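Dihydrodipicolinate reductase N-terminus domain-containing protein (Mycobacterium smegmatis, PDB 6IAQ) is a native amine dehydrogenase that binds NADP and probably catalyses the asymmetric reductive amination of ketones to amines. Local coordinates at residues K43-L48 with G59-D64; D142-V146 with I282-T286; I250-D256 with E267-R273. One frame throughout, in Å; residues are numbered along the deposited sequence.

Near the N terminus, contact 1 closes a short loop around helix 48-51, in the Rossmann domain just after strand 32-37, where the adenosine phosphate end of NADP is bound. That loop is complete before contact 2 opens on helix 141-153. Contact 2 then spans a long excursion of the chain, returning on strand 282-288, and contact 3, a beta hairpin, is nested inside it. Both reach the same mixed sheet of the C-terminal domain, and they touch where F268 packs on W145 and W285, and M270 on W145. Contact 1 is on the opposite side of the chain's centre, about 37 Å from contact 2 and 36 Å from contact 3, centre to centre.

Contact 1: K43-L48 with G59-D64; sequences KVGQDL and GVAVSD. With NAP (NADP nicotinamide-adenine-dinucleotide phosphate), chain F.
V62 fits its branched side chain under the bend of segment 43-48, with V62 CB 3.6 Å from K43 O and V62 CG2 3.5 Å from Q46 O. The bend is a type II beta turn from K43 to Q46, in the loop that follows strand 32-37 of the Rossmann fold. Two backbone bonds hold the turn to segment 59-64: G45 N gives a nearly straight bond to V62 O (177° at the hydrogen), and V62 N returns one to Q46 O. The second of these, with the bond from L48 N to V60 O, brackets D47 and A61 as a single beta bridge. L48 crosses V62 at about a right angle, its CD1 4.1 Å from V62 CG2, and this apolar pair faces A36 on strand 32-37.

D47 is the N-cap of helix 48-51. With CG anti to its backbone N (chi1 -180°), the carboxylate swings back to segment 59-64. There D47 OD1 accepts V60 N at 3.2 Å, met from above the carboxylate plane, and takes a weak, bent bond from G59 N at 2.9 Å. The other oxygen, OD2, binds L58 N and weakly meets the amides of G49 and D50, so one carboxylate links the helix start to the extended segment 59-64.

At the other end of the turn, the chain of K43 is extended beyond CG and leads away from segment 59-64 to the cofactor. Its ammonium group holds the phosphate on the adenosine ribose of NADP, the group that distinguishes NADP from NAD, through a hydrogen bond of 2.6 Å from K43 NZ to O1X.

Contact 2: D142-V146 with I282-T286; sequences DTFWV and INEWT
Helix 141-153 lies against the mixed sheet of the C-terminal domain, where F144 and W145 meet N283 and W285 of strand 282-288. The carboxamide of N283 is the polar centre of the contact. With CG anti to the backbone N (chi1 -168°), it reaches up from the strand, and N283 ND2 gives a hydrogen bond of 3.1 Å to F144 O. The donor is tilted from the carbonyl plane, and the same nitrogen lies near the edge of the F144 ring, whose plane is almost perpendicular to the amide.

At its oxygen end the amide receives the indole of W285, two residues on along the strand. W285 NE1 donates 2.9 Å to N283 OD1; the oxygen lies in the plane of the indole, whereas the N-H comes from above the plane of the amide. W145 also presents its edge to this oxygen, with W145 NE1 3.0 Å from N283 OD1. A water bridges the segments beside it, accepting from W145 NE1 and donating to I282 O.

Here the helix and strand segments run at 38° to each other, with axes 9.7 Å apart, a separation filled by large side chains as in helix-on-sheet packing. The helix has a wider pi-type turn over 142-146. The two indoles meet obliquely, planes at 46°, with W285 CZ2 3.8 Å from W145 CD1. W285 CH2 also approaches W145 O, a buried carbonyl with no hydrogen-bond partner in the model. Beyond the contact, F144 packs on T155 of the second subunit and W145 meets Y140 edge-to-face; the nearest atoms of the W145 side chain and the bound NADP are about 6 Å apart.

Contact 3: I250-D256 with E267-R273; sequences IGFTDID and EFEMSGR
The ring of F252, a residue paired across the hairpin with G272, has D254 OD2 in plane at its edge and makes a cation-pi contact with R199. The guanidinium of R273 meets S271 OG in its own plane through R273 NH1, 2.9 Å away, while NH2 pairs with E279. At the base of that side chain, R273 CB packs on I250 O at 3.4 Å.

The strands form an antiparallel beta hairpin, with segments at 171°, inside the mixed sheet between strands 219-230 and 158-169. The hydrogen-bonded pairs are F252 with G272, D254 with M270 and D256 with F268. F252, D254, D256, F268 and M270 share one face, where the last three meet helix 203-215. There D254 and M270 lie side by side, D254 OD2 3.9 Å from M270 CE, and D254 OD1 binds T226 and R199. A water spans D256 OD2 and F268 O, donating to both.

T253, I255, E269 and S271 point to the opposite face. T253 OG1 comes to 3.1 Å from S271 CB across their non-hydrogen-bonded pair, and both hydroxyls are bonded to the carboxylate of D229 on the neighbouring strand. T253 CG2, set opposite the backbone N, lies 3.8 Å from E269 CG. Toward the turn, I255 crosses E267, with I255 CD1 3.6 Å from E267 OE2, while E267 OE1 forms a salt bridge with R257.

Contact 1: K43-L48 with G59-D64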
loop_
_atom_site.group_PDB
_atom_site.type_symbol
_atom_site.label_atom_id
_atom_site.label_comp_id
_atom_site.label_asym_id
_atom_site.label_seq_id
_atom_site.Cartn_x
_atom_site.Cartn_y
_atom_site.Cartn_z
ATOM N N LYS A 43 -18.900 5.536 35.231
ATOM C CA LYS A 43 -18.082 4.429 34.666
ATOM C C LYS A 43 -17.056 3.943 35.687
ATOM O O LYS A 43 -16.811 2.715 35.692
ATOM C CB LYS A 43 -17.378 4.873 33.378
ATOM C CG LYS A 43 -18.359 4.967 32.222
ATOM C CD LYS A 43 -17.831 5.348 30.902
ATOM C CE LYS A 43 -19.000 5.565 29.966
ATOM N NZ LYS A 43 -18.553 6.151 28.694
ATOM N N VAL A 44 -16.478 4.837 36.492
ATOM C CA VAL A 44 -15.389 4.456 37.438
ATOM C C VAL A 44 -15.938 3.452 38.463
ATOM O O VAL A 44 -17.081 3.587 38.894
ATOM C CB VAL A 44 -14.620 5.631 38.070
ATOM C CG1 VAL A 44 -15.064 6.995 37.604
ATOM C CG2 VAL A 44 -14.537 5.530 39.584
ATOM N N GLY A 45 -15.146 2.419 38.747
ATOM C CA GLY A 45 -15.488 1.308 39.645
ATOM C C GLY A 45 -16.111 0.144 38.905
ATOM O O GLY A 45 -15.993 -0.978 39.408
ATOM N N GLN A 46 -16.779 0.366 37.771
ATOM C CA GLN A 46 -17.438 -0.725 37.014
ATOM C C GLN A 46 -16.359 -1.648 36.431
ATOM O O GLN A 46 -15.210 -1.188 36.205
ATOM C CB GLN A 46 -18.308 -0.191 35.883
ATOM C CG GLN A 46 -19.564 0.544 36.333
ATOM C CD GLN A 46 -20.457 0.815 35.138
ATOM O OE1 GLN A 46 -20.803 -0.090 34.373
ATOM N NE2 GLN A 46 -20.830 2.069 34.941
ATOM N N ASP A 47 -16.717 -2.916 36.234
ATOM C CA ASP A 47 -15.875 -3.896 35.518
ATOM C C ASP A 47 -15.923 -3.540 34.023
ATOM O O ASP A 47 -17.029 -3.317 33.507
ATOM C CB ASP A 47 -16.328 -5.336 35.762
ATOM C CG ASP A 47 -15.453 -6.342 35.033
ATOM O OD1 ASP A 47 -14.403 -6.721 35.605
ATOM O OD2 ASP A 47 -15.816 -6.713 33.880
ATOM N N LEU A 48 -14.772 -3.526 33.352
ATOM C CA LEU A 48 -14.683 -3.145 31.921
ATOM C C LEU A 48 -15.592 -4.046 31.075
ATOM O O LEU A 48 -16.301 -3.502 30.195
ATOM C CB LEU A 48 -13.234 -3.224 31.457
ATOM C CG LEU A 48 -13.012 -2.752 30.023
ATOM C CD1 LEU A 48 -13.356 -1.284 29.892
ATOM C CD2 LEU A 48 -11.582 -2.986 29.588
ATOM N N GLY A 59 -12.390 -8.765 35.285
ATOM C CA GLY A 59 -11.564 -8.575 36.490
ATOM C C GLY A 59 -10.701 -7.332 36.372
ATOM O O GLY A 59 -9.570 -7.310 36.921
ATOM N N VAL A 60 -11.222 -6.310 35.696
ATOM C CA VAL A 60 -10.565 -4.978 35.546
ATOM C C VAL A 60 -11.593 -3.919 35.958
ATOM O O VAL A 60 -12.628 -3.799 35.266
ATOM C CB VAL A 60 -10.071 -4.759 34.102
ATOM C CG1 VAL A 60 -9.415 -3.412 33.945
ATOM C CG2 VAL A 60 -9.136 -5.857 33.653
ATOM N N ALA A 61 -11.306 -3.177 37.023
ATOM C CA ALA A 61 -12.174 -2.093 37.530
ATOM C C ALA A 61 -11.738 -0.789 36.875
ATOM O O ALA A 61 -10.569 -0.398 37.060
ATOM C CB ALA A 61 -12.106 -2.014 39.038
ATOM N N VAL A 62 -12.638 -0.133 36.137
ATOM C CA VAL A 62 -12.315 1.162 35.471
ATOM C C VAL A 62 -11.927 2.168 36.557
ATOM O O VAL A 62 -12.647 2.267 37.584
ATOM C CB VAL A 62 -13.493 1.669 34.613
ATOM C CG1 VAL A 62 -13.215 3.046 34.038
ATOM C CG2 VAL A 62 -13.845 0.678 33.515
ATOM N N SER A 63 -10.844 2.898 36.322
ATOM C CA SER A 63 -10.291 3.935 37.208
ATOM C C SER A 63 -10.382 5.293 36.513
ATOM O O SER A 63 -10.450 5.343 35.265
ATOM C CB SER A 63 -8.878 3.598 37.578
ATOM O OG SER A 63 -8.185 4.755 38.045
ATOM N N ASP A 64 -10.377 6.364 37.301
ATOM C CA ASP A 64 -10.340 7.757 36.788
ATOM C C ASP A 64 -8.956 8.334 37.011
ATOM O O ASP A 64 -8.805 9.523 36.791
ATOM C CB ASP A 64 -11.413 8.636 37.434
ATOM C CG ASP A 64 -11.338 8.672 38.960
ATOM O OD1 ASP A 64 -10.393 8.091 39.528
ATOM O OD2 ASP A 64 -12.268 9.216 39.582
HETATM P PA NAP F . -15.668 9.339 22.542
HETATM O O1A NAP F . -16.639 8.267 22.376
HETATM O O2A NAP F . -16.048 10.790 22.962
HETATM O O5B NAP F . -14.549 8.773 23.588
HETATM C C5B NAP F . -13.595 9.621 24.242
HETATM C C4B NAP F . -13.250 8.993 25.585
HETATM O O4B NAP F . -12.248 9.743 26.267
HETATM C C3B NAP F . -14.441 8.870 26.574
HETATM O O3B NAP F . -14.416 7.485 26.997
HETATM C C2B NAP F . -14.111 9.763 27.767
HETATM O O2B NAP F . -14.468 9.190 29.045
HETATM C C1B NAP F . -12.617 9.706 27.684
HETATM N N9A NAP F . -11.861 10.786 28.315
HETATM C C8A NAP F . -11.902 12.112 28.079
HETATM N N7A NAP F . -10.965 12.703 28.830
HETATM C C5A NAP F . -10.280 11.728 29.473
HETATM C C6A NAP F . -9.134 11.624 30.413
HETATM N N6A NAP F . -8.497 12.707 30.835
HETATM N N1A NAP F . -8.764 10.417 30.837
HETATM C C2A NAP F . -9.359 9.272 30.441
HETATM N N3A NAP F . -10.407 9.263 29.585
HETATM C C4A NAP F . -10.879 10.461 29.136
HETATM O O3 NAP F . -14.782 9.569 21.176
HETATM P PN NAP F . -14.239 8.366 20.172
HETATM O O1N NAP F . -15.093 8.202 18.953
HETATM O O2N NAP F . -13.906 7.142 20.949
HETATM O O5D NAP F . -12.936 9.210 19.789
HETATM C C5D NAP F . -11.828 9.484 20.655
HETATM C C4D NAP F . -10.718 10.265 20.009
HETATM O O4D NAP F . -10.140 9.427 18.955
HETATM C C3D NAP F . -11.216 11.556 19.425
HETATM O O3D NAP F . -10.332 12.638 19.657
HETATM C C2D NAP F . -11.290 11.242 17.925
HETATM O O2D NAP F . -11.187 12.457 17.169
HETATM C C1D NAP F . -10.123 10.224 17.773
HETATM N N1N NAP F . -10.303 9.353 16.598
HETATM C C2N NAP F . -9.293 9.244 15.756
HETATM C C3N NAP F . -9.445 8.483 14.605
HETATM C C7N NAP F . -8.298 8.289 13.638
HETATM O O7N NAP F . -8.579 7.735 12.576
HETATM N N7N NAP F . -7.044 8.664 13.947
HETATM C C4N NAP F . -10.659 7.837 14.373
HETATM C C5N NAP F . -11.708 7.963 15.279
HETATM C C6N NAP F . -11.480 8.734 16.391
HETATM P P2B NAP F . -15.981 8.875 29.450
HETATM O O1X NAP F . -16.475 7.745 28.593
HETATM O O2X NAP F . -15.881 8.296 30.860
HETATM O O3X NAP F . -16.576 10.275 29.272
#

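Contact 2: D142-V146 with I282-T286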
loop_
_atom_site.group_PDB
_atom_site.type_symbol
_atom_site.label_atom_id
_atom_site.label_comp_id
_atom_site.label_asym_id
_atom_site.label_seq_id
_atom_site.Cartn_x
_atom_site.Cartn_y
_atom_site.Cartn_z
ATOM N N ASP A 142 -3.466 5.909 8.852
ATOM C CA ASP A 142 -2.162 5.188 8.803
ATOM C C ASP A 142 -1.981 4.557 7.396
ATOM O O ASP A 142 -1.001 4.870 6.717
ATOM C CB ASP A 142 -2.129 4.169 9.935
ATOM C CG ASP A 142 -0.876 3.342 10.113
ATOM O OD1 ASP A 142 -0.149 3.118 9.110
ATOM O OD2 ASP A 142 -0.659 2.885 11.276
ATOM N N THR A 143 -2.897 3.693 6.994
ATOM C CA THR A 143 -2.913 3.060 5.656
ATOM C C THR A 143 -3.551 3.994 4.625
ATOM O O THR A 143 -2.898 4.286 3.603
ATOM C CB THR A 143 -3.613 1.707 5.694
ATOM O OG1 THR A 143 -2.937 0.864 6.599
ATOM C CG2 THR A 143 -3.636 1.055 4.337
ATOM N N PHE A 144 -4.781 4.465 4.847
ATOM C CA PHE A 144 -5.646 4.976 3.741
ATOM C C PHE A 144 -5.254 6.379 3.301
ATOM O O PHE A 144 -5.565 6.716 2.154
ATOM C CB PHE A 144 -7.114 4.860 4.135
ATOM C CG PHE A 144 -7.549 3.422 4.240
ATOM C CD1 PHE A 144 -7.777 2.666 3.100
ATOM C CD2 PHE A 144 -7.650 2.806 5.479
ATOM C CE1 PHE A 144 -8.160 1.335 3.213
ATOM C CE2 PHE A 144 -7.997 1.473 5.586
ATOM C CZ PHE A 144 -8.236 0.726 4.449
ATOM N N TRP A 145 -4.571 7.162 4.144
ATOM C CA TRP A 145 -4.181 8.544 3.775
ATOM C C TRP A 145 -2.654 8.700 3.725
ATOM O O TRP A 145 -2.220 9.722 3.167
ATOM C CB TRP A 145 -4.824 9.598 4.684
ATOM C CG TRP A 145 -6.314 9.639 4.650
ATOM C CD1 TRP A 145 -7.135 9.102 3.699
ATOM C CD2 TRP A 145 -7.173 10.284 5.600
ATOM N NE1 TRP A 145 -8.446 9.369 3.992
ATOM C CE2 TRP A 145 -8.505 10.068 5.171
ATOM C CE3 TRP A 145 -6.957 10.948 6.815
ATOM C CZ2 TRP A 145 -9.610 10.501 5.909
ATOM C CZ3 TRP A 145 -8.049 11.429 7.517
ATOM C CH2 TRP A 145 -9.358 11.193 7.081
ATOM N N VAL A 146 -1.875 7.766 4.267
ATOM C CA VAL A 146 -0.396 7.917 4.302
ATOM C C VAL A 146 0.298 6.757 3.585
ATOM O O VAL A 146 0.789 6.994 2.463
ATOM C CB VAL A 146 0.118 8.099 5.739
ATOM C CG1 VAL A 146 1.634 8.230 5.765
ATOM C CG2 VAL A 146 -0.569 9.262 6.448
ATOM N N ILE A 282 -15.921 7.889 1.657
ATOM C CA ILE A 282 -15.079 7.783 0.441
ATOM C C ILE A 282 -13.612 7.984 0.786
ATOM O O ILE A 282 -13.268 8.722 1.729
ATOM C CB ILE A 282 -15.537 8.712 -0.691
ATOM C CG1 ILE A 282 -15.288 10.183 -0.407
ATOM C CG2 ILE A 282 -17.003 8.444 -1.075
ATOM C CD1 ILE A 282 -15.045 10.960 -1.668
ATOM N N ASN A 283 -12.782 7.331 -0.009
ATOM C CA ASN A 283 -11.324 7.545 -0.055
ATOM C C ASN A 283 -10.901 7.504 -1.530
ATOM O O ASN A 283 -10.808 6.405 -2.084
ATOM C CB ASN A 283 -10.570 6.484 0.736
ATOM C CG ASN A 283 -9.121 6.879 0.932
ATOM O OD1 ASN A 283 -8.865 8.015 1.347
ATOM N ND2 ASN A 283 -8.206 5.960 0.690
ATOM N N GLU A 284 -10.704 8.663 -2.145
ATOM C CA GLU A 284 -10.428 8.771 -3.602
ATOM C C GLU A 284 -9.184 9.623 -3.797
ATOM O O GLU A 284 -9.176 10.782 -3.342
ATOM C CB GLU A 284 -11.591 9.381 -4.366
ATOM C CG GLU A 284 -12.858 8.575 -4.311
ATOM C CD GLU A 284 -14.056 9.211 -5.009
ATOM O OE1 GLU A 284 -13.998 10.399 -5.435
ATOM O OE2 GLU A 284 -15.082 8.553 -5.058
ATOM N N TRP A 285 -8.151 9.027 -4.376
ATOM C CA TRP A 285 -6.852 9.701 -4.596
ATOM C C TRP A 285 -6.483 9.645 -6.081
ATOM O O TRP A 285 -6.670 8.604 -6.731
ATOM C CB TRP A 285 -5.755 9.087 -3.744
ATOM C CG TRP A 285 -5.969 9.356 -2.293
ATOM C CD1 TRP A 285 -6.902 8.772 -1.491
ATOM C CD2 TRP A 285 -5.261 10.301 -1.481
ATOM N NE1 TRP A 285 -6.762 9.247 -0.213
ATOM C CE2 TRP A 285 -5.806 10.218 -0.183
ATOM C CE3 TRP A 285 -4.217 11.199 -1.707
ATOM C CZ2 TRP A 285 -5.347 11.007 0.880
ATOM C CZ3 TRP A 285 -3.777 11.988 -0.669
ATOM C CH2 TRP A 285 -4.332 11.885 0.611
ATOM N N THR A 286 -6.003 10.768 -6.577
ATOM C CA THR A 286 -5.498 10.923 -7.961
ATOM C C THR A 286 -4.058 11.398 -7.867
ATOM O O THR A 286 -3.773 12.280 -7.052
ATOM C CB THR A 286 -6.355 11.917 -8.739
ATOM O OG1 THR A 286 -7.693 11.422 -8.753
ATOM C CG2 THR A 286 -5.835 12.153 -10.138
HETATM O O HOH W 1 -11.388 8.242 3.646
#

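Contact 3: I250-D256 with E267-R273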
loop_
_atom_site.group_PDB
_atom_site.type_symbol
_atom_site.label_atom_id
_atom_site.label_comp_id
_atom_site.label_asym_id
_atom_site.label_seq_id
_atom_site.Cartn_x
_atom_site.Cartn_y
_atom_site.Cartn_z
ATOM N N ILE A 250 -23.462 20.685 10.727
ATOM C CA ILE A 250 -23.437 19.213 10.962
ATOM C C ILE A 250 -22.010 18.668 10.817
ATOM O O ILE A 250 -21.867 17.442 10.815
ATOM C CB ILE A 250 -24.419 18.481 10.031
ATOM C CG1 ILE A 250 -24.052 18.669 8.556
ATOM C CG2 ILE A 250 -25.844 18.883 10.339
ATOM C CD1 ILE A 250 -24.862 17.797 7.601
ATOM N N GLY A 251 -21.020 19.552 10.709
ATOM C CA GLY A 251 -19.624 19.167 10.547
ATOM C C GLY A 251 -18.904 20.188 9.737
ATOM O O GLY A 251 -19.400 21.316 9.619
ATOM N N PHE A 252 -17.777 19.810 9.160
ATOM C CA PHE A 252 -17.046 20.743 8.284
ATOM C C PHE A 252 -16.170 19.976 7.305
ATOM O O PHE A 252 -15.839 18.793 7.531
ATOM C CB PHE A 252 -16.238 21.781 9.082
ATOM C CG PHE A 252 -15.155 21.253 9.991
ATOM C CD1 PHE A 252 -13.918 20.868 9.495
ATOM C CD2 PHE A 252 -15.335 21.249 11.364
ATOM C CE1 PHE A 252 -12.920 20.404 10.342
ATOM C CE2 PHE A 252 -14.338 20.777 12.204
ATOM C CZ PHE A 252 -13.132 20.373 11.691
ATOM N N THR A 253 -15.765 20.719 6.279
ATOM C CA THR A 253 -14.877 20.271 5.196
ATOM C C THR A 253 -13.635 21.160 5.208
ATOM O O THR A 253 -13.792 22.381 5.160
ATOM C CB THR A 253 -15.619 20.272 3.846
ATOM O OG1 THR A 253 -16.755 19.407 3.961
ATOM C CG2 THR A 253 -14.683 19.891 2.713
ATOM N N ASP A 254 -12.467 20.551 5.287
ATOM C CA ASP A 254 -11.154 21.213 5.166
ATOM C C ASP A 254 -10.589 20.915 3.783
ATOM O O ASP A 254 -10.807 19.821 3.298
ATOM C CB ASP A 254 -10.125 20.720 6.190
ATOM C CG ASP A 254 -10.500 20.868 7.650
ATOM O OD1 ASP A 254 -11.015 21.940 8.029
ATOM O OD2 ASP A 254 -10.265 19.886 8.408
ATOM N N ILE A 255 -9.768 21.808 3.261
ATOM C CA ILE A 255 -8.859 21.573 2.111
ATOM C C ILE A 255 -7.490 22.115 2.502
ATOM O O ILE A 255 -7.413 23.250 2.976
ATOM C CB ILE A 255 -9.410 22.163 0.796
ATOM C CG1 ILE A 255 -8.479 21.851 -0.376
ATOM C CG2 ILE A 255 -9.677 23.638 0.923
ATOM C CD1 ILE A 255 -9.195 21.832 -1.721
ATOM N N ASP A 256 -6.488 21.263 2.435
ATOM C CA ASP A 256 -5.086 21.551 2.777
ATOM C C ASP A 256 -4.247 21.332 1.530
ATOM O O ASP A 256 -4.541 20.400 0.759
ATOM C CB ASP A 256 -4.609 20.686 3.947
ATOM C CG ASP A 256 -5.263 21.133 5.234
ATOM O OD1 ASP A 256 -4.890 22.243 5.712
ATOM O OD2 ASP A 256 -6.189 20.437 5.687
ATOM N N GLU A 267 -2.525 17.926 -2.167
ATOM C CA GLU A 267 -3.819 18.555 -1.817
ATOM C C GLU A 267 -4.751 17.491 -1.245
ATOM O O GLU A 267 -4.836 16.388 -1.812
ATOM C CB GLU A 267 -4.418 19.270 -3.028
ATOM C CG GLU A 267 -5.565 20.181 -2.656
ATOM C CD GLU A 267 -5.982 21.185 -3.719
ATOM O OE1 GLU A 267 -5.316 22.228 -3.864
ATOM O OE2 GLU A 267 -6.960 20.915 -4.400
ATOM N N PHE A 268 -5.440 17.819 -0.155
ATOM C CA PHE A 268 -6.333 16.867 0.552
ATOM C C PHE A 268 -7.574 17.596 1.051
ATOM O O PHE A 268 -7.472 18.531 1.862
ATOM C CB PHE A 268 -5.541 16.162 1.659
ATOM C CG PHE A 268 -6.350 15.179 2.466
ATOM C CD1 PHE A 268 -7.004 14.124 1.843
ATOM C CD2 PHE A 268 -6.377 15.247 3.846
ATOM C CE1 PHE A 268 -7.731 13.203 2.578
ATOM C CE2 PHE A 268 -7.117 14.340 4.585
ATOM C CZ PHE A 268 -7.781 13.310 3.955
ATOM N N GLU A 269 -8.733 17.152 0.589
ATOM C CA GLU A 269 -10.037 17.672 1.032
ATOM C C GLU A 269 -10.714 16.584 1.868
ATOM O O GLU A 269 -10.814 15.415 1.391
ATOM C CB GLU A 269 -10.873 18.059 -0.183
ATOM C CG GLU A 269 -12.291 18.440 0.154
ATOM C CD GLU A 269 -13.113 18.812 -1.067
ATOM O OE1 GLU A 269 -13.130 18.042 -2.010
ATOM O OE2 GLU A 269 -13.695 19.893 -1.077
ATOM N N MET A 270 -11.143 16.958 3.078
ATOM C CA MET A 270 -11.718 16.015 4.055
ATOM C C MET A 270 -12.978 16.615 4.653
ATOM O O MET A 270 -12.929 17.727 5.193
ATOM C CB MET A 270 -10.684 15.691 5.144
ATOM C CG MET A 270 -11.119 14.585 6.065
ATOM S SD MET A 270 -10.302 14.762 7.679
ATOM C CE MET A 270 -11.315 16.103 8.297
ATOM N N SER A 271 -14.073 15.888 4.563
ATOM C CA SER A 271 -15.333 16.252 5.236
ATOM C C SER A 271 -15.608 15.242 6.354
ATOM O O SER A 271 -15.587 14.008 6.099
ATOM C CB SER A 271 -16.467 16.334 4.275
ATOM O OG SER A 271 -17.687 16.513 4.979
ATOM N N GLY A 272 -15.881 15.772 7.532
ATOM C CA GLY A 272 -16.363 15.025 8.694
ATOM C C GLY A 272 -17.684 15.612 9.124
ATOM O O GLY A 272 -17.683 16.776 9.631
ATOM N N ARG A 273 -18.781 14.877 8.913
ATOM C CA ARG A 273 -20.134 15.432 9.127
ATOM C C ARG A 273 -21.123 14.324 9.472
ATOM O O ARG A 273 -20.869 13.145 9.180
ATOM C CB ARG A 273 -20.592 16.215 7.891
ATOM C CG ARG A 273 -20.856 15.348 6.656
ATOM C CD ARG A 273 -21.108 16.136 5.349
ATOM N NE ARG A 273 -21.533 15.118 4.395
ATOM C CZ ARG A 273 -20.699 14.310 3.728
ATOM N NH1 ARG A 273 -19.384 14.467 3.834
ATOM N NH2 ARG A 273 -21.195 13.340 2.977
HETATM O O HOH W 2 -7.823 18.510 4.702
#